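Local coordinates for uncharacterized protein (Bacteroides ovatus CL02T12C04, PDB 6PTM), which is probably a glycoside hydrolase of family GH42 that acts as an exo-carrageenase, removing sugar units from the ends of carrageenan chains, at residues Pro705-Arg710 against Ile723-Lys728. Sequence-based numbering, arbitrary orientation.
Sequences PGCEWR and IVNIGK
Strand 707-710 and strand 723-725 pair as the open end of an antiparallel beta hairpin, their axes 4.6 Å apart and 172° from parallel. Glu708 and Val724 form the hydrogen-bonded pair: Glu708 N meets Val724 O at 3.0 Å, and the return bond from Val724 N to Glu708 O is nearly straight, 169° at the hydrogen. Cys707 with Asn725 and Trp709 with Ile723 are the flanking non-hydrogen-bonded pairs. Past the strands Ile726 N reaches Gly706 O at 2.7 Å, lying above the carbonyl plane rather than on a lone pair. Here Gly706 and Gly727 bring their CA atoms to 3.9 Å, and a CB on Gly706 would clash with Gly727 CA.

Side chains divide between two faces. On that of Cys707, Trp709, Ile723 and Asn725, Ile723 CG2 packs on Cys707 CB at 3.8 Å, with Val733 of strand 731-737 covering both residues. On the face of Glu708 and Val724, the Ile726 side chain reaches over from the loop and puts CD1 against Glu708 CB, beside Leu495 of helix 486-498, while the Glu708 carboxylate is hydrogen-bonded to His499 and Asn591.

With CG anti to the backbone N (chi1 -173°), the Asn725 amide carbon lies alongside Cys707 SG, as CB already does. An alanine here would remove the amide, and Gly727 N would probably lose the acceptor that fixes the turn. That Asx turn is closed by Gly727 N donating to Asn725 OD1 at 2.9 Å.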
loop_
_atom_site.group_PDB
_atom_site.type_symbol
_atom_site.label_atom_id
_atom_site.label_comp_id
_atom_site.label_asym_id
_atom_site.label_seq_id
_atom_site.Cartn_x
_atom_site.Cartn_y
_atom_site.Cartn_z
ATOM N N PRO A 705 10.208 -20.357 -6.826
ATOM C CA PRO A 705 9.154 -19.768 -7.647
ATOM C C PRO A 705 9.143 -18.230 -7.541
ATOM O O PRO A 705 9.550 -17.694 -6.517
ATOM C CB PRO A 705 7.872 -20.386 -7.086
ATOM C CG PRO A 705 8.207 -20.729 -5.664
ATOM C CD PRO A 705 9.687 -21.094 -5.663
ATOM N N GLY A 706 8.701 -17.566 -8.615
ATOM C CA GLY A 706 8.407 -16.118 -8.640
ATOM C C GLY A 706 7.027 -15.787 -9.188
ATOM O O GLY A 706 6.666 -14.610 -9.164
ATOM N N CYS A 707 6.320 -16.754 -9.779
ATOM C CA CYS A 707 5.003 -16.503 -10.405
ATOM C C CYS A 707 3.921 -16.676 -9.355
ATOM O O CYS A 707 3.628 -17.834 -8.954
ATOM C CB CYS A 707 4.767 -17.420 -11.593
ATOM S SG CYS A 707 5.852 -17.023 -12.974
ATOM N N GLU A 708 3.359 -15.556 -8.900
ATOM C CA GLU A 708 2.172 -15.599 -8.029
ATOM C C GLU A 708 0.954 -15.770 -8.921
ATOM O O GLU A 708 0.753 -14.931 -9.796
ATOM C CB GLU A 708 2.040 -14.311 -7.225
ATOM C CG GLU A 708 1.021 -14.453 -6.115
ATOM C CD GLU A 708 0.581 -13.128 -5.514
ATOM O OE1 GLU A 708 -0.211 -12.398 -6.184
ATOM O OE2 GLU A 708 1.081 -12.812 -4.431
ATOM N N TRP A 709 0.168 -16.810 -8.683
ATOM C CA TRP A 709 -0.983 -17.156 -9.546
ATOM C C TRP A 709 -2.260 -17.326 -8.724
ATOM O O TRP A 709 -2.162 -17.589 -7.481
ATOM C CB TRP A 709 -0.671 -18.360 -10.413
ATOM C CG TRP A 709 -0.320 -19.597 -9.671
ATOM C CD1 TRP A 709 0.889 -19.911 -9.147
ATOM C CD2 TRP A 709 -1.155 -20.747 -9.499
ATOM N NE1 TRP A 709 0.836 -21.154 -8.575
ATOM C CE2 TRP A 709 -0.393 -21.707 -8.805
ATOM C CE3 TRP A 709 -2.474 -21.046 -9.837
ATOM C CZ2 TRP A 709 -0.897 -22.961 -8.474
ATOM C CZ3 TRP A 709 -2.995 -22.265 -9.464
ATOM C CH2 TRP A 709 -2.216 -23.206 -8.791
ATOM N N ARG A 710 -3.403 -17.077 -9.377
ATOM C CA ARG A 710 -4.743 -17.172 -8.770
ATOM C C ARG A 710 -5.690 -17.715 -9.830
ATOM O O ARG A 710 -5.437 -17.514 -11.013
ATOM C CB ARG A 710 -5.236 -15.800 -8.299
ATOM C CG ARG A 710 -4.368 -15.123 -7.245
ATOM C CD ARG A 710 -4.306 -15.854 -5.901
ATOM N NE ARG A 710 -3.451 -15.127 -4.947
ATOM C CZ ARG A 710 -3.787 -13.994 -4.322
ATOM N NH1 ARG A 710 -4.972 -13.416 -4.521
ATOM N NH2 ARG A 710 -2.909 -13.408 -3.522
ATOM N N ILE A 723 -1.617 -14.477 -13.459
ATOM C CA ILE A 723 -0.200 -14.830 -13.149
ATOM C C ILE A 723 0.605 -13.556 -13.247
ATOM O O ILE A 723 0.470 -12.869 -14.281
ATOM C CB ILE A 723 0.382 -15.899 -14.080
ATOM C CG1 ILE A 723 -0.556 -17.078 -14.291
ATOM C CG2 ILE A 723 1.724 -16.343 -13.542
ATOM C CD1 ILE A 723 -0.032 -18.062 -15.335
ATOM N N VAL A 724 1.397 -13.256 -12.215
ATOM C CA VAL A 724 2.416 -12.180 -12.293
ATOM C C VAL A 724 3.767 -12.795 -11.943
ATOM O O VAL A 724 3.887 -13.397 -10.886
ATOM C CB VAL A 724 2.075 -11.019 -11.345
ATOM C CG1 VAL A 724 3.048 -9.874 -11.526
ATOM C CG2 VAL A 724 0.640 -10.586 -11.509
ATOM N N ASN A 725 4.757 -12.615 -12.809
ATOM C CA ASN A 725 6.137 -13.056 -12.519
ATOM C C ASN A 725 6.821 -11.974 -11.678
ATOM O O ASN A 725 7.218 -10.937 -12.239
ATOM C CB ASN A 725 6.904 -13.389 -13.787
ATOM C CG ASN A 725 8.249 -14.007 -13.486
ATOM O OD1 ASN A 725 8.533 -14.366 -12.341
ATOM N ND2 ASN A 725 9.071 -14.165 -14.510
ATOM N N ILE A 726 6.936 -12.234 -10.376
ATOM C CA ILE A 726 7.608 -11.358 -9.377
ATOM C C ILE A 726 9.090 -11.748 -9.374
ATOM O O ILE A 726 9.879 -11.012 -8.805
ATOM C CB ILE A 726 6.988 -11.534 -7.977
ATOM C CG1 ILE A 726 5.467 -11.400 -7.987
ATOM C CG2 ILE A 726 7.589 -10.533 -7.002
ATOM C CD1 ILE A 726 4.806 -11.835 -6.670
ATOM N N GLY A 727 9.437 -12.866 -10.012
ATOM C CA GLY A 727 10.820 -13.376 -10.086
ATOM C C GLY A 727 11.728 -12.519 -10.968
ATOM O O GLY A 727 11.254 -11.837 -11.899
ATOM N N LYS A 728 13.032 -12.623 -10.764
ATOM C CA LYS A 728 13.994 -11.740 -11.452
ATOM C C LYS A 728 14.452 -12.356 -12.772
ATOM O O LYS A 728 15.306 -11.746 -13.418
ATOM C CB LYS A 728 15.235 -11.550 -10.590
ATOM C CG LYS A 728 16.008 -12.840 -10.415
ATOM C CD LYS A 728 16.977 -12.793 -9.273
ATOM C CE LYS A 728 18.315 -12.225 -9.662
ATOM N NZ LYS A 728 19.358 -12.972 -8.924
#